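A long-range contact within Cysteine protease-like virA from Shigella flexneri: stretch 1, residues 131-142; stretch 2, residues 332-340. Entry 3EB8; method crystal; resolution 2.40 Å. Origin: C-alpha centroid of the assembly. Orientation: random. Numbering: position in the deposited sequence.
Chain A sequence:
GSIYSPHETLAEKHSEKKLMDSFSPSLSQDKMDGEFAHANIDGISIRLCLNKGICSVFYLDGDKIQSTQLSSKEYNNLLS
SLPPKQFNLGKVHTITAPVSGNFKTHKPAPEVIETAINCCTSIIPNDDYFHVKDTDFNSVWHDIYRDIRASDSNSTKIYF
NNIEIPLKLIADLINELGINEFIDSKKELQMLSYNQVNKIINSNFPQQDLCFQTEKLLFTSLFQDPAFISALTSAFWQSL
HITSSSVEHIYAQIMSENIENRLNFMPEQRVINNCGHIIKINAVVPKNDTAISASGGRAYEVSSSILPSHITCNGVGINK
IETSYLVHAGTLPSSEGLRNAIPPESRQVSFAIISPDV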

# COMPACT_ATOMS: atom_id res chain seq x y z
N HIS A 131 18.73 9.68 6.38
CA HIS A 131 18.79 9.44 7.82
C HIS A 131 17.53 9.96 8.49
O HIS A 131 16.84 10.83 7.95
CB HIS A 131 20.01 10.13 8.43
CG HIS A 131 21.31 9.61 7.92
ND1 HIS A 131 22.25 10.42 7.31
CD2 HIS A 131 21.83 8.36 7.93
CE1 HIS A 131 23.30 9.69 6.97
NE2 HIS A 131 23.07 8.43 7.33
N VAL A 132 17.23 9.45 9.68
CA VAL A 132 16.18 10.02 10.51
C VAL A 132 16.48 11.48 10.78
O VAL A 132 17.62 11.84 11.12
CB VAL A 132 16.08 9.29 11.86
CG1 VAL A 132 14.98 9.90 12.72
CG2 VAL A 132 15.82 7.80 11.64
N LYS A 133 15.47 12.33 10.63
CA LYS A 133 15.60 13.74 10.97
C LYS A 133 14.59 14.09 12.05
O LYS A 133 13.56 13.44 12.18
CB LYS A 133 15.39 14.60 9.72
CG LYS A 133 16.44 14.38 8.64
CD LYS A 133 16.04 15.09 7.36
CE LYS A 133 16.95 14.72 6.20
NZ LYS A 133 16.40 15.20 4.89
N ASP A 134 14.90 15.12 12.83
CA ASP A 134 14.05 15.57 13.93
C ASP A 134 12.65 15.95 13.47
O ASP A 134 11.74 16.08 14.29
CB ASP A 134 14.67 16.79 14.62
CG ASP A 134 15.90 16.44 15.40
OD1 ASP A 134 16.20 15.23 15.50
OD2 ASP A 134 16.56 17.37 15.92
N THR A 135 12.49 16.15 12.17
CA THR A 135 11.23 16.63 11.62
C THR A 135 10.34 15.48 11.15
O THR A 135 9.18 15.71 10.81
CB THR A 135 11.46 17.61 10.45
OG1 THR A 135 12.39 17.04 9.52
CG2 THR A 135 12.01 18.94 10.95
N ASP A 136 10.87 14.26 11.11
CA ASP A 136 10.10 13.11 10.63
C ASP A 136 8.79 12.90 11.40
O ASP A 136 8.78 12.90 12.63
CB ASP A 136 10.94 11.84 10.69
CG ASP A 136 12.14 11.86 9.75
OD1 ASP A 136 12.28 12.80 8.94
OD2 ASP A 136 12.94 10.92 9.83
N PHE A 137 7.69 12.74 10.67
CA PHE A 137 6.38 12.46 11.25
C PHE A 137 5.81 13.64 12.03
O PHE A 137 4.83 13.49 12.76
CB PHE A 137 6.41 11.21 12.14
CG PHE A 137 6.64 9.94 11.37
CD1 PHE A 137 7.93 9.42 11.25
CD2 PHE A 137 5.58 9.28 10.76
CE1 PHE A 137 8.15 8.25 10.51
CE2 PHE A 137 5.79 8.11 10.04
CZ PHE A 137 7.08 7.60 9.90
N ASN A 138 6.40 14.82 11.88
CA ASN A 138 5.87 16.01 12.53
C ASN A 138 4.38 16.24 12.25
O ASN A 138 3.62 16.60 13.14
CB ASN A 138 6.66 17.26 12.15
CG ASN A 138 7.75 17.60 13.15
OD1 ASN A 138 8.12 16.77 14.00
ND2 ASN A 138 8.29 18.82 13.06
N SER A 139 3.96 16.03 11.01
CA SER A 139 2.60 16.37 10.64
C SER A 139 1.61 15.22 10.78
O SER A 139 0.45 15.35 10.36
CB SER A 139 2.56 16.91 9.21
OG SER A 139 2.93 15.92 8.28
N VAL A 140 2.04 14.11 11.39
CA VAL A 140 1.27 12.88 11.36
C VAL A 140 -0.15 12.99 11.93
O VAL A 140 -1.09 12.47 11.33
CB VAL A 140 2.02 11.69 12.00
CG1 VAL A 140 2.18 11.89 13.47
CG2 VAL A 140 1.30 10.40 11.72
N TRP A 141 -0.32 13.66 13.07
CA TRP A 141 -1.66 13.84 13.65
C TRP A 141 -2.61 14.61 12.72
O TRP A 141 -3.76 14.23 12.55
CB TRP A 141 -1.62 14.56 15.00
CG TRP A 141 -0.77 13.95 16.08
CD1 TRP A 141 -0.20 14.62 17.13
CD2 TRP A 141 -0.40 12.57 16.24
NE1 TRP A 141 0.50 13.74 17.92
CE2 TRP A 141 0.41 12.48 17.39
CE3 TRP A 141 -0.66 11.41 15.50
CZ2 TRP A 141 0.95 11.27 17.83
CZ3 TRP A 141 -0.12 10.20 15.94
CH2 TRP A 141 0.68 10.15 17.09
N HIS A 142 -2.13 15.71 12.13
CA HIS A 142 -2.97 16.49 11.22
C HIS A 142 -3.22 15.74 9.93
O HIS A 142 -4.29 15.84 9.34
CB HIS A 142 -2.34 17.86 10.93
CG HIS A 142 -2.17 18.72 12.14
ND1 HIS A 142 -1.37 18.35 13.21
CD2 HIS A 142 -2.69 19.93 12.46
CE1 HIS A 142 -1.41 19.30 14.13
NE2 HIS A 142 -2.20 20.27 13.70
N LEU A 332 5.75 4.09 20.81
CA LEU A 332 4.84 5.10 21.36
C LEU A 332 4.27 5.98 20.26
O LEU A 332 4.99 6.40 19.36
CB LEU A 332 5.54 5.94 22.43
CG LEU A 332 6.06 5.14 23.63
CD1 LEU A 332 6.81 6.05 24.58
CD2 LEU A 332 4.92 4.38 24.33
N PRO A 333 2.96 6.27 20.33
CA PRO A 333 2.27 7.08 19.34
C PRO A 333 2.67 8.56 19.44
O PRO A 333 1.91 9.35 19.98
CB PRO A 333 0.78 6.90 19.69
CG PRO A 333 0.73 5.83 20.68
CD PRO A 333 2.04 5.79 21.37
N SER A 334 3.85 8.90 18.95
CA SER A 334 4.29 10.27 18.84
C SER A 334 5.26 10.37 17.67
O SER A 334 5.77 9.37 17.19
CB SER A 334 5.00 10.73 20.12
OG SER A 334 6.29 10.16 20.23
N SER A 335 5.51 11.59 17.22
CA SER A 335 6.48 11.83 16.18
C SER A 335 7.88 11.31 16.56
O SER A 335 8.60 10.80 15.71
CB SER A 335 6.51 13.32 15.87
OG SER A 335 5.18 13.78 15.74
N GLU A 336 8.28 11.46 17.82
CA GLU A 336 9.55 10.86 18.27
C GLU A 336 9.49 9.33 18.18
O GLU A 336 10.37 8.71 17.60
CB GLU A 336 9.96 11.30 19.69
CG GLU A 336 11.23 10.59 20.19
CD GLU A 336 11.77 11.12 21.49
OE1 GLU A 336 12.57 10.41 22.16
OE2 GLU A 336 11.40 12.26 21.85
N GLY A 337 8.45 8.73 18.77
CA GLY A 337 8.25 7.29 18.69
C GLY A 337 8.29 6.76 17.26
O GLY A 337 8.98 5.77 16.97
N LEU A 338 7.57 7.43 16.37
CA LEU A 338 7.45 7.02 14.96
C LEU A 338 8.78 7.12 14.16
O LEU A 338 9.23 6.14 13.58
CB LEU A 338 6.32 7.79 14.27
CG LEU A 338 4.89 7.59 14.80
CD1 LEU A 338 3.79 8.11 13.85
CD2 LEU A 338 4.67 6.13 15.11
N ARG A 339 9.41 8.29 14.13
CA ARG A 339 10.64 8.44 13.37
C ARG A 339 11.75 7.50 13.88
O ARG A 339 12.59 7.05 13.10
CB ARG A 339 11.12 9.88 13.39
CG ARG A 339 11.41 10.40 14.80
CD ARG A 339 11.73 11.87 14.82
NE ARG A 339 12.51 12.18 16.01
CZ ARG A 339 12.13 13.02 16.97
NH1 ARG A 339 10.97 13.66 16.87
NH2 ARG A 339 12.92 13.23 18.02
N ASN A 340 11.75 7.19 15.17
CA ASN A 340 12.71 6.23 15.72
C ASN A 340 12.33 4.77 15.42
O ASN A 340 13.19 3.97 15.11
CB ASN A 340 12.92 6.45 17.22
CG ASN A 340 13.93 7.55 17.52
OD1 ASN A 340 15.15 7.36 17.41
ND2 ASN A 340 13.42 8.70 17.93
O HOH W 1 12.19 8.27 10.42

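How do the two backbones meet? Stretch 1 is mostly loop, folded by three overlapping turns: a type I turn from K133 to D136, a type II turn from T135 to N138 and a type I turn from F137 to V140; the last of these turns runs into a helix that begins at V140. Stretch 2 runs from a short loop into a helix that starts at S335. That start is capped by S334, whose OG accepts a hydrogen bond from G337 N at 3.0 Å. The turns of stretch 1 lie against the first part of this helix, and the CA atoms come nearest at F137 and S335, 5.0 Å apart; the CA atoms of D136 and R339 follow at 5.4 Å.

What ties the two stretches together by a direct hydrogen bond? S335 OG donates to F137 O across 3.0 Å, the one such bond between them. The same carbonyl already accepts the turn-closing bond from V140 N, at 3.2 Å, so F137 O serves the fold of its own stretch and the contact with the other at once. F137 itself has a positive phi of 69°, as expected at the second inner position of a type II turn. S335 points its CA-to-CB bond toward stretch 1, and its m rotamer places the hydroxyl within reach of the carbonyl.

Which apolar groups fill the buried part of the contact? The F137 ring packs against L338, with L338 CB over one ring face, 3.8 Å from the F137 ring centroid and only 18° off the ring normal, a CH-pi arrangement. V140 adds to this packing, its CG2 lying 4.0 Å from L338 CD1. Further along, the indole of W141 reaches the loop before the helix: although its CA-to-CB bond points sideways, the ring brings W141 CZ2 to 3.0 Å from P333 O, with that oxygen at the ring edge and near its plane. This is a close carbon-to-oxygen approach, while W141 CH2 lies 4.2 Å from P333 CB.

How is R339 accommodated, with the largest area covered by the opposing stretch? Much of its contact is made by backbone and aliphatic atoms: D136 CB approaches R339 CB to 3.3 Å, K133 O lies 3.6 Å from R339 CD, and V132 CG2 comes to 3.6 Å from R339 O. At the end of the side chain, D134 O sits over one face of the guanidinium, 3.6 Å from R339 NH1. D134 OD1 is 4.6 Å from R339 NH2 and well out of the guanidinium plane, so opposite charges are near each other without forming a salt bridge. D136 works differently. Its OD2 accepts from K133 N at 3.0 Å, bracing the turn. A water O lies 2.8 Å from D136 OD2 and 3.0 Å from R339 O, placed to donate to either; which of them it serves is open.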